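Local coordinates for protein endoglucanase (Mytilus edulis, PDB 1WC2) that hydrolyses internal beta-1,4-glucosidic linkages in cellulose, lichenin and cereal beta-glucans, and also has expansin activity, at residues A[105-108]-A[109-112]; A[132-136]-A[137-141]; A[170-173]-A[174-177]. All coordinates share one frame; numbering follows the deposited sequence. Where two conformers were deposited one is given.

Contact 1 (A[105-108]-A[109-112]); sequences NIYP and NQDW
N109 closes a tight turn back onto I106: its backbone N donates to I106 O at 2.8 Å. Between these two residues the Y107-P108 peptide is cis, which lets the chain reverse so sharply. The side chain of N109 then runs alongside the proline, and N109 CB lies 3.5 Å from I106 O. The amide nitrogen ND2 of N109 bonds to P104 O, which holds the amide to the chain just ahead of the turn.

Next, Q110 folds its chain back at chi2 (-80°) and brings the amide beside the Y107 ring, the two planes 22° apart and Q110 CD 4.1 Å from Y107 CD1. D111 is tied to the turn through a water that accepts from D111 N at 2.9 Å and donates to P108 O at 2.8 Å; its carboxylate forms a salt bridge with K124. W112 N bonds to N109 O at 3.1 Å, and the indole meets the rings of Y125 and H130.

The cis peptide before P108, the bond from N109 N to I106 O and the backbone torsions of Y107 and P108 identify a type VIa turn. P108 CB accompanies it, lying 3.8 Å above the centre of the Y107 ring in a CH-pi contact. The turn sits in a surface loop whose N109 side chain approaches D132, the probable proton donor.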
loop_
_atom_site.group_PDB
_atom_site.type_symbol
_atom_site.label_atom_id
_atom_site.label_comp_id
_atom_site.label_asym_id
_atom_site.label_seq_id
_atom_site.Cartn_x
_atom_site.Cartn_y
_atom_site.Cartn_z
ATOM N N ASN A 105 -8.902 -7.338 7.329
ATOM C CA ASN A 105 -10.074 -7.926 6.690
ATOM C C ASN A 105 -11.283 -7.927 7.657
ATOM O O ASN A 105 -11.712 -8.959 8.199
ATOM C CB ASN A 105 -9.756 -9.340 6.207
ATOM C CG ASN A 105 -10.922 -9.961 5.493
ATOM O OD1 ASN A 105 -11.858 -9.258 5.127
ATOM N ND2 ASN A 105 -10.877 -11.268 5.279
ATOM N N ILE A 106 -11.800 -6.733 7.864
ATOM C CA ILE A 106 -12.929 -6.453 8.754
ATOM C C ILE A 106 -13.576 -5.171 8.235
ATOM O O ILE A 106 -12.925 -4.413 7.505
ATOM C CB ILE A 106 -12.479 -6.220 10.247
ATOM C CG1 ILE A 106 -11.511 -5.035 10.368
ATOM C CG2 ILE A 106 -11.936 -7.495 10.904
ATOM C CD1 ILE A 106 -11.105 -4.688 11.810
ATOM N N TYR A 107 -14.819 -4.899 8.651
ATOM C CA TYR A 107 -15.453 -3.616 8.354
ATOM C C TYR A 107 -14.516 -2.499 8.859
ATOM O O TYR A 107 -13.990 -2.622 9.975
ATOM C CB TYR A 107 -16.835 -3.546 9.040
ATOM C CG TYR A 107 -17.490 -2.196 8.916
ATOM C CD1 TYR A 107 -18.240 -1.867 7.791
ATOM C CD2 TYR A 107 -17.343 -1.232 9.912
ATOM C CE1 TYR A 107 -18.813 -0.612 7.661
ATOM C CE2 TYR A 107 -17.914 0.017 9.787
ATOM C CZ TYR A 107 -18.646 0.322 8.666
ATOM O OH TYR A 107 -19.213 1.572 8.557
ATOM N N PRO A 108 -14.303 -1.403 8.119
ATOM C CA PRO A 108 -14.970 -1.043 6.865
ATOM C C PRO A 108 -14.188 -1.416 5.588
ATOM O O PRO A 108 -14.457 -0.822 4.536
ATOM C CB PRO A 108 -15.039 0.485 6.980
ATOM C CG PRO A 108 -13.766 0.831 7.624
ATOM C CD PRO A 108 -13.426 -0.305 8.568
ATOM N N ASN A 109 -13.260 -2.376 5.664
ATOM C CA ASN A 109 -12.387 -2.742 4.536
ATOM C C ASN A 109 -12.801 -4.039 3.855
ATOM O O ASN A 109 -12.019 -4.609 3.076
ATOM C CB ASN A 109 -10.949 -2.899 5.033
ATOM C CG ASN A 109 -10.551 -1.819 5.981
ATOM O OD1 ASN A 109 -10.690 -0.651 5.668
ATOM N ND2 ASN A 109 -10.066 -2.201 7.152
ATOM N N GLN A 110 -14.013 -4.507 4.135
ATOM C CA GLN A 110 -14.475 -5.821 3.706
ATOM C C GLN A 110 -14.552 -6.024 2.188
ATOM O O GLN A 110 -14.568 -7.169 1.723
ATOM C CB GLN A 110 -15.830 -6.135 4.359
ATOM C CG GLN A 110 -17.044 -5.369 3.828
ATOM C CD GLN A 110 -17.196 -3.958 4.367
ATOM O OE1 GLN A 110 -16.423 -3.487 5.194
ATOM N NE2 GLN A 110 -18.233 -3.274 3.888
ATOM N N ASP A 111 -14.633 -4.941 1.421
ATOM C CA ASP A 111 -14.699 -5.057 -0.033
ATOM C C ASP A 111 -13.311 -5.056 -0.698
ATOM O O ASP A 111 -13.202 -5.448 -1.858
ATOM C CB ASP A 111 -15.535 -3.916 -0.629
ATOM C CG ASP A 111 -16.913 -3.751 0.033
ATOM O OD1 ASP A 111 -17.569 -4.757 0.362
ATOM O OD2 ASP A 111 -17.381 -2.616 0.227
ATOM N N TRP A 112 -12.289 -4.598 0.032
ATOM C CA TRP A 112 -10.969 -4.297 -0.524
ATOM C C TRP A 112 -9.816 -5.169 -0.003
ATOM O O TRP A 112 -8.857 -5.423 -0.737
ATOM C CB TRP A 112 -10.602 -2.831 -0.256
ATOM C CG TRP A 112 -11.552 -1.837 -0.869
ATOM C CD1 TRP A 112 -12.537 -1.155 -0.222
ATOM C CD2 TRP A 112 -11.601 -1.399 -2.241
ATOM N NE1 TRP A 112 -13.197 -0.327 -1.101
ATOM C CE2 TRP A 112 -12.635 -0.445 -2.344
ATOM C CE3 TRP A 112 -10.862 -1.706 -3.392
ATOM C CZ2 TRP A 112 -12.964 0.190 -3.558
ATOM C CZ3 TRP A 112 -11.180 -1.072 -4.584
ATOM C CH2 TRP A 112 -12.230 -0.136 -4.660
HETATM O O HOH W 1 -14.921 -2.124 2.127
#

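Contact 2 (A[132-136]-A[137-141]); sequences DLENG and RSQVT
N135 meets V140 and T141 where strand 129-134 of the double-psi beta-barrel runs out into a type I turn, N135 to S138. The amide oxygen OD1 of N135 takes two backbone donors, V140 N at 2.9 Å and T141 N at 3.0 Å. The first is tilted only 17° from the amide plane, whereas the second comes in from above it. On the other branch N135 ND2 donates to T141 OG1 at 2.9 Å, with the hydroxyl oxygen in the amide plane. These three bonds fix the rotation of the amide, and with CG anti to the backbone N (chi1 -166°) the group is set beside V140 and T141. The turn itself is closed by S138 N bonding to N135 O at 2.9 Å.

Next to the amide, V140 CG2 packs against L133 CB, the two side chains crossing at about a right angle, and F97 of strand 94-100 touches both. Q139 CD lies 3.3 Å from E134 O; Q139 OE1 accepts from R137 N at 3.0 Å, in the carbonyl plane, and NE2 is held by A45 O and S47 O.

Further out, E134 links the turn to the active site. Its OE1 accepts from the backbone N of D24, the probable nucleophile, and its OE2 bonds to H23 ND1, consistent with a second-shell role. That same E134 OE2 also receives G136 N at 2.9 Å from above the carboxylate plane.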
loop_
_atom_site.group_PDB
_atom_site.type_symbol
_atom_site.label_atom_id
_atom_site.label_comp_id
_atom_site.label_asym_id
_atom_site.label_seq_id
_atom_site.Cartn_x
_atom_site.Cartn_y
_atom_site.Cartn_z
ATOM N N ASP A 132 -3.868 0.557 0.988
ATOM C CA ASP A 132 -4.377 1.855 1.413
ATOM C C ASP A 132 -3.160 2.782 1.454
ATOM O O ASP A 132 -2.147 2.450 2.071
ATOM C CB ASP A 132 -5.071 1.818 2.792
ATOM C CG ASP A 132 -6.496 1.234 2.770
ATOM O OD1 ASP A 132 -7.081 0.993 1.700
ATOM O OD2 ASP A 132 -7.090 0.988 3.846
ATOM N N LEU A 133 -3.238 3.908 0.753
ATOM C CA LEU A 133 -2.116 4.833 0.623
ATOM C C LEU A 133 -2.320 6.054 1.516
ATOM O O LEU A 133 -3.318 6.762 1.392
ATOM C CB LEU A 133 -1.977 5.301 -0.838
ATOM C CG LEU A 133 -1.970 4.205 -1.923
ATOM C CD1 LEU A 133 -1.867 4.819 -3.317
ATOM C CD2 LEU A 133 -0.857 3.221 -1.675
ATOM N N GLU A 134 -1.373 6.312 2.410
ATOM C CA GLU A 134 -1.494 7.488 3.263
ATOM C C GLU A 134 -1.555 8.773 2.433
ATOM O O GLU A 134 -0.690 9.017 1.586
ATOM C CB GLU A 134 -0.347 7.539 4.260
ATOM C CG GLU A 134 -0.360 8.766 5.172
ATOM C CD GLU A 134 -1.635 8.925 6.024
ATOM O OE1 GLU A 134 -2.107 7.922 6.615
ATOM O OE2 GLU A 134 -2.178 10.052 6.104
ATOM N N ASN A 135 -2.561 9.610 2.716
ATOM C CA ASN A 135 -2.861 10.808 1.918
ATOM C C ASN A 135 -3.301 12.019 2.747
ATOM O O ASN A 135 -3.861 12.985 2.209
ATOM C CB ASN A 135 -3.913 10.512 0.850
ATOM C CG ASN A 135 -3.993 11.612 -0.210
ATOM O OD1 ASN A 135 -2.968 12.001 -0.785
ATOM N ND2 ASN A 135 -5.197 12.123 -0.461
ATOM N N GLY A 136 -3.020 11.971 4.042
ATOM C CA GLY A 136 -3.441 13.053 4.924
ATOM C C GLY A 136 -2.807 14.398 4.591
ATOM O O GLY A 136 -3.339 15.444 4.974
ATOM N N ARG A 137 -1.670 14.385 3.884
ATOM C CA ARG A 137 -0.997 15.606 3.440
ATOM C C ARG A 137 -1.073 15.785 1.919
ATOM O O ARG A 137 -0.315 16.563 1.341
ATOM C CB ARG A 137 0.445 15.624 3.966
ATOM C CG ARG A 137 0.489 15.757 5.488
ATOM C CD ARG A 137 1.862 15.650 6.078
ATOM N NE ARG A 137 2.699 16.804 5.740
ATOM C CZ ARG A 137 2.729 17.958 6.404
ATOM N NH1 ARG A 137 1.966 18.152 7.464
ATOM N NH2 ARG A 137 3.541 18.926 6.001
ATOM N N SER A 138 -2.007 15.059 1.289
ATOM C CA SER A 138 -2.263 15.125 -0.146
ATOM C C SER A 138 -1.044 14.710 -0.982
ATOM O O SER A 138 -0.922 15.090 -2.148
ATOM C CB SER A 138 -2.792 16.518 -0.557
ATOM O OG SER A 138 -4.018 16.813 0.099
ATOM N N GLN A 139 -0.181 13.875 -0.408
ATOM C CA GLN A 139 0.980 13.405 -1.165
ATOM C C GLN A 139 0.585 12.563 -2.390
ATOM O O GLN A 139 1.307 12.535 -3.400
ATOM C CB GLN A 139 1.970 12.649 -0.278
ATOM C CG GLN A 139 1.413 11.450 0.525
ATOM C CD GLN A 139 1.003 11.837 1.950
ATOM O OE1 GLN A 139 0.106 12.663 2.148
ATOM N NE2 GLN A 139 1.669 11.257 2.935
ATOM N N VAL A 140 -0.545 11.863 -2.298
ATOM C CA VAL A 140 -1.023 11.036 -3.406
ATOM C C VAL A 140 -1.984 11.813 -4.315
ATOM O O VAL A 140 -1.776 11.870 -5.516
ATOM C CB VAL A 140 -1.628 9.694 -2.916
ATOM C CG1 VAL A 140 -2.087 8.836 -4.094
ATOM C CG2 VAL A 140 -0.602 8.928 -2.073
ATOM N N THR A 141 -3.025 12.448 -3.761
ATOM C CA THR A 141 -3.956 13.213 -4.605
ATOM C C THR A 141 -3.303 14.444 -5.247
ATOM O O THR A 141 -3.759 14.887 -6.290
ATOM C CB THR A 141 -5.212 13.644 -3.859
ATOM O OG1 THR A 141 -4.861 14.157 -2.567
ATOM C CG2 THR A 141 -6.154 12.455 -3.617
#

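Contact 3 (A[170-173]-A[174-177]); sequences NSMY and GQCQ
The C-terminal part of helix 170-173 passes into a type I turn, Y173 to C176, and there the Y173 ring meets the sulfur of a disulfide half-cystine. Three backbone bonds trace the passage. G174 N reaches back four residues to N170 O at 3.0 Å, as in an alpha-helix. The next two span three residues: Q175 N to M172 O at 3.0 Å, then C176 N to Y173 O at 2.9 Å, which closes the turn.

The Y173 ring extends alongside C176 because chi1 (-179°) places CG anti to the backbone N. The approach is oblique: C176 SG is 4.5 Å from the ring centroid and 53° off the normal, with its closest ring atom Y173 CD1 at 3.6 Å. This is a sulfur-aromatic contact, and the sulfur is itself bonded to C32 in a disulfide. The Y173 side chain also touches C69 and C178, of the C30-C69 and C65-C178 bridges; C32-C176 and C65-C178 join the C-terminal tail to the rest of the enzyme. An alanine here would lack the ring, which would probably open a gap beside the C32-C176 bridge and leave C176 SG without its aromatic neighbour.

On the surface, Q175 stretches back alongside the helix, its CB 3.2 Å from M172 O. Q175 OE1 accepts from W43 NE1, while Q175 NE2 donates at 2.8 Å to a water that in turn hydrogen-bonds to S171 O.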
loop_
_atom_site.group_PDB
_atom_site.type_symbol
_atom_site.label_atom_id
_atom_site.label_comp_id
_atom_site.label_asym_id
_atom_site.label_seq_id
_atom_site.Cartn_x
_atom_site.Cartn_y
_atom_site.Cartn_z
ATOM N N ASN A 170 15.584 2.240 4.037
ATOM C CA ASN A 170 15.744 1.130 4.964
ATOM C C ASN A 170 16.204 1.590 6.356
ATOM O O ASN A 170 15.769 1.040 7.361
ATOM C CB ASN A 170 16.692 0.074 4.393
ATOM C CG ASN A 170 16.108 -0.642 3.173
ATOM O OD1 ASN A 170 14.926 -1.016 3.158
ATOM N ND2 ASN A 170 16.926 -0.827 2.141
ATOM N N SER A 171 17.075 2.596 6.409
ATOM C CA SER A 171 17.501 3.182 7.681
ATOM C C SER A 171 16.311 3.694 8.498
ATOM O O SER A 171 16.253 3.507 9.710
ATOM C CB SER A 171 18.483 4.333 7.434
ATOM O OG SER A 171 18.768 5.036 8.637
ATOM N N MET A 172 15.382 4.368 7.836
ATOM C CA MET A 172 14.173 4.843 8.495
ATOM C C MET A 172 13.341 3.693 9.046
ATOM O O MET A 172 12.875 3.760 10.193
ATOM C CB MET A 172 13.356 5.726 7.552
ATOM C CG MET A 172 14.058 7.066 7.302
ATOM S SD MET A 172 13.541 7.951 5.844
ATOM C CE MET A 172 12.168 8.390 6.328
ATOM N N TYR A 173 13.167 2.629 8.265
ATOM C CA TYR A 173 12.430 1.468 8.770
ATOM C C TYR A 173 13.125 0.860 10.011
ATOM O O TYR A 173 12.465 0.320 10.904
ATOM C CB TYR A 173 12.193 0.397 7.683
ATOM C CG TYR A 173 11.413 -0.761 8.268
ATOM C CD1 TYR A 173 10.103 -0.584 8.723
ATOM C CD2 TYR A 173 11.999 -2.006 8.444
ATOM C CE1 TYR A 173 9.407 -1.629 9.320
ATOM C CE2 TYR A 173 11.299 -3.056 9.037
ATOM C CZ TYR A 173 10.005 -2.846 9.485
ATOM O OH TYR A 173 9.284 -3.838 10.104
ATOM N N GLY A 174 14.453 0.972 10.087
ATOM C CA GLY A 174 15.199 0.517 11.249
ATOM C C GLY A 174 14.803 1.144 12.578
ATOM O O GLY A 174 15.093 0.589 13.633
ATOM N N GLN A 175 14.168 2.310 12.521
ATOM C CA GLN A 175 13.583 2.960 13.693
ATOM C C GLN A 175 12.357 2.238 14.249
ATOM O O GLN A 175 12.008 2.427 15.422
ATOM C CB GLN A 175 13.165 4.386 13.358
ATOM C CG GLN A 175 14.312 5.281 12.911
ATOM C CD GLN A 175 13.850 6.651 12.482
ATOM O OE1 GLN A 175 12.767 7.092 12.867
ATOM N NE2 GLN A 175 14.669 7.336 11.686
ATOM N N CYS A 176 11.667 1.467 13.405
ATOM C CA CYS A 176 10.404 0.830 13.765
ATOM C C CYS A 176 10.660 -0.383 14.649
ATOM O O CYS A 176 11.633 -1.110 14.446
ATOM C CB CYS A 176 9.658 0.398 12.492
ATOM S SG CYS A 176 9.368 1.785 11.328
ATOM N N GLN A 177 9.761 -0.640 15.596
ATOM C CA GLN A 177 9.962 -1.739 16.535
ATOM C C GLN A 177 10.037 -3.092 15.831
ATOM O O GLN A 177 10.772 -3.976 16.271
ATOM C CB GLN A 177 8.875 -1.751 17.607
ATOM C CG GLN A 177 9.138 -2.721 18.746
ATOM C CD GLN A 177 8.094 -2.616 19.841
ATOM O OE1 GLN A 177 7.318 -1.658 19.881
ATOM N NE2 GLN A 177 8.058 -3.612 20.727
HETATM O O HOH W 2 17.141 6.148 10.992
#

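The three contacts follow one another along the chain, each closing before the next opens. Contact 1 occupies the loop between strands 102-103 and 129-134, and contact 2 sits at the far end of strand 129-134, which pairs with strands 14-22 and 49-53. Their centres are 19 Å apart, yet their nearest atoms come within about 4 Å, because N109 of contact 1 approaches D132 of contact 2: two local turns thus border the likely catalytic region. Contact 3, on helix 170-173, lies away from it, its centre about 28 Å from that of contact 1 and 21 Å from that of contact 2. There the C-terminal tail is secured by disulfides.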